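Ribosomal protein s2-related protein (Deinococcus radiodurans, PDB 2JH3) binds a 4Fe-4S iron-sulfur cluster and may act as a sirohydrochlorin ferrochelatase. Local coordinates at residues A[347-352]-A[424-429]. Sequence-based numbering, arbitrary orientation.
With SF4 (iron/sulfur cluster), chain E.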
loop_
_atom_site.group_PDB
_atom_site.type_symbol
_atom_site.label_atom_id
_atom_site.label_comp_id
_atom_site.label_asym_id
_atom_site.label_seq_id
_atom_site.Cartn_x
_atom_site.Cartn_y
_atom_site.Cartn_z
ATOM N N THR A 347 -4.616 2.020 11.442
ATOM C CA THR A 347 -4.140 3.317 10.935
ATOM C C THR A 347 -3.388 3.271 9.564
ATOM O O THR A 347 -2.909 4.280 9.115
ATOM C CB THR A 347 -3.237 3.991 11.913
ATOM O OG1 THR A 347 -2.215 3.105 12.404
ATOM C CG2 THR A 347 -4.059 4.477 13.086
ATOM N N TRP A 348 -3.293 2.098 8.963
ATOM C CA TRP A 348 -2.764 1.995 7.624
ATOM C C TRP A 348 -3.696 2.692 6.664
ATOM O O TRP A 348 -4.916 2.701 6.864
ATOM C CB TRP A 348 -2.454 0.529 7.223
ATOM C CG TRP A 348 -1.126 0.141 7.706
ATOM C CD1 TRP A 348 -0.510 0.596 8.850
ATOM C CD2 TRP A 348 -0.252 -0.815 7.141
ATOM N NE1 TRP A 348 0.713 0.026 8.973
ATOM C CE2 TRP A 348 0.911 -0.819 7.918
ATOM C CE3 TRP A 348 -0.279 -1.569 5.958
ATOM C CZ2 TRP A 348 2.007 -1.658 7.628
ATOM C CZ3 TRP A 348 0.799 -2.356 5.643
ATOM C CH2 TRP A 348 1.940 -2.390 6.458
ATOM N N ARG A 349 -3.109 3.377 5.682
ATOM C CA ARG A 349 -3.844 4.113 4.645
ATOM C C ARG A 349 -4.495 3.173 3.627
ATOM O O ARG A 349 -4.305 3.260 2.365
ATOM C CB ARG A 349 -2.906 5.117 3.997
ATOM C CG ARG A 349 -3.603 6.400 3.409
ATOM C CD ARG A 349 -2.783 7.050 2.278
ATOM N NE ARG A 349 -1.482 7.481 2.839
ATOM C CZ ARG A 349 -0.597 8.250 2.211
ATOM N NH1 ARG A 349 -0.847 8.654 0.994
ATOM N NH2 ARG A 349 0.542 8.561 2.781
ATOM N N THR A 350 -5.339 2.267 4.140
ATOM C CA THR A 350 -5.928 1.181 3.359
ATOM C C THR A 350 -7.379 0.959 3.723
ATOM O O THR A 350 -7.919 -0.065 3.378
ATOM C CB THR A 350 -5.172 -0.102 3.603
ATOM O OG1 THR A 350 -5.270 -0.395 4.986
ATOM C CG2 THR A 350 -3.690 0.044 3.198
ATOM N N LEU A 351 -8.057 1.972 4.303
ATOM C CA LEU A 351 -9.443 1.854 4.717
ATOM C C LEU A 351 -10.201 1.712 3.424
ATOM O O LEU A 351 -9.930 2.404 2.493
ATOM C CB LEU A 351 -9.907 3.098 5.458
ATOM C CG LEU A 351 -11.185 3.088 6.263
ATOM C CD1 LEU A 351 -10.976 2.194 7.368
ATOM C CD2 LEU A 351 -11.493 4.491 6.729
ATOM N N PRO A 352 -11.125 0.778 3.348
ATOM C CA PRO A 352 -11.946 0.637 2.167
ATOM C C PRO A 352 -13.065 1.699 2.041
ATOM O O PRO A 352 -13.501 2.300 3.015
ATOM C CB PRO A 352 -12.478 -0.815 2.308
ATOM C CG PRO A 352 -12.666 -0.948 3.777
ATOM C CD PRO A 352 -11.472 -0.209 4.385
ATOM N N SER A 424 3.179 2.974 4.876
ATOM C CA SER A 424 1.778 2.622 4.720
ATOM C C SER A 424 0.856 3.171 5.788
ATOM O O SER A 424 -0.384 3.107 5.650
ATOM C CB SER A 424 1.653 1.094 4.662
ATOM O OG SER A 424 2.121 0.612 3.403
ATOM N N CYS A 425 1.444 3.687 6.858
ATOM C CA CYS A 425 0.743 4.032 8.066
ATOM C C CYS A 425 0.427 5.522 8.142
ATOM O O CYS A 425 1.251 6.349 7.728
ATOM C CB CYS A 425 1.630 3.664 9.268
ATOM S SG CYS A 425 0.722 3.532 10.832
ATOM N N LEU A 426 -0.707 5.892 8.704
ATOM C CA LEU A 426 -0.982 7.321 9.053
ATOM C C LEU A 426 -0.116 7.942 10.161
ATOM O O LEU A 426 0.047 9.180 10.299
ATOM C CB LEU A 426 -2.430 7.435 9.474
ATOM C CG LEU A 426 -3.602 7.754 8.484
ATOM C CD1 LEU A 426 -3.286 7.761 7.084
ATOM C CD2 LEU A 426 -4.971 7.071 8.821
ATOM N N ARG A 427 0.355 7.090 11.040
ATOM C CA ARG A 427 1.009 7.541 12.257
ATOM C C ARG A 427 2.428 8.018 12.004
ATOM O O ARG A 427 3.031 7.725 10.938
ATOM C CB ARG A 427 1.008 6.403 13.284
ATOM C CG ARG A 427 -0.341 6.091 13.823
ATOM C CD ARG A 427 -0.206 5.031 14.899
ATOM N NE ARG A 427 -1.346 4.884 15.847
ATOM C CZ ARG A 427 -2.130 3.833 16.021
ATOM N NH1 ARG A 427 -2.982 3.816 17.031
ATOM N NH2 ARG A 427 -1.982 2.734 15.294
ATOM N N THR A 428 2.923 8.796 12.975
ATOM C CA THR A 428 4.283 9.372 13.025
ATOM C C THR A 428 5.030 8.722 14.214
ATOM O O THR A 428 4.593 8.822 15.353
ATOM C CB THR A 428 4.219 10.927 13.265
ATOM O OG1 THR A 428 3.599 11.573 12.132
ATOM C CG2 THR A 428 5.623 11.531 13.380
ATOM N N ARG A 429 6.129 8.036 13.891
ATOM C CA ARG A 429 6.937 7.239 14.872
ATOM C C ARG A 429 7.727 8.080 15.821
ATOM O O ARG A 429 8.905 8.335 15.651
ATOM C CB ARG A 429 7.770 6.172 14.144
ATOM C CG ARG A 429 8.687 6.653 13.060
ATOM C CD ARG A 429 9.196 5.445 12.274
ATOM N NE ARG A 429 10.154 5.747 11.193
ATOM C CZ ARG A 429 9.792 6.113 9.969
ATOM N NH1 ARG A 429 10.717 6.298 9.044
ATOM N NH2 ARG A 429 8.503 6.268 9.632
HETATM FE FE1 SF4 E . 3.830 2.728 14.324
HETATM FE FE2 SF4 E . 3.421 0.319 13.139
HETATM FE FE3 SF4 E . 2.340 2.571 12.102
HETATM FE FE4 SF4 E . 5.037 2.159 11.940
HETATM S S1 SF4 E . 3.396 0.871 10.913
HETATM S S2 SF4 E . 4.021 4.135 12.555
HETATM S S3 SF4 E . 5.448 1.117 13.973
HETATM S S4 SF4 E . 1.743 1.609 14.104
HETATM O O HOH W 1 0.731 6.548 4.769
HETATM O O HOH W 2 -1.160 2.342 2.497
#
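Segments 347-352 and 424-429 meet in a single beta bridge, Trp348 opposite Cys425, bracketed by two nearly straight backbone hydrogen bonds: Leu426 N to Thr347 O (2.8 Å, 166° at the hydrogen) and Arg349 N to Ser424 O (2.7 Å). The second donor lies almost along the Ser424 carbonyl axis, whereas Leu426 N sits above the plane of its acceptor carbonyl. Trp348 CG lies beside the backbone N, anti to the carbonyl carbon, which puts the indole over Ser424: Ser424 CB stands 3.5 Å from the centroid of the six-membered ring, only 11° off its normal, a CH-pi contact over the face. The ring's NE1 edge is turned to the cluster, with Trp348 NE1 3.4 Å from SF4 S1, near the ring plane. Cys425 extends SG anti to its backbone N (chi1 -161°) and ligates SF4 FE3 at 2.3 Å; the same sulfur accepts a long N-H...S hydrogen bond from Arg427 N (3.6 Å), which would be expected to ease charge on the thiolate. Thr347 crosses Arg427 at about a right angle, its CG2 over one guanidinium face and OG1 2.9 Å from Arg427 NH2. That guanidinium also forms a salt bridge with Glu52, while Arg349 NH1 forms a salt bridge with Glu296 and a hydrogen bond with Leu351 O, both of the second subunit. The bridge thus joins the stabilising-domain loop between helix 327-333 and strand 355-359 to the turn following helix 411-422, both within the cluster-binding domain; strand 427-429 then pairs in parallel with strand 448-450, which carries the cluster ligand Cys450.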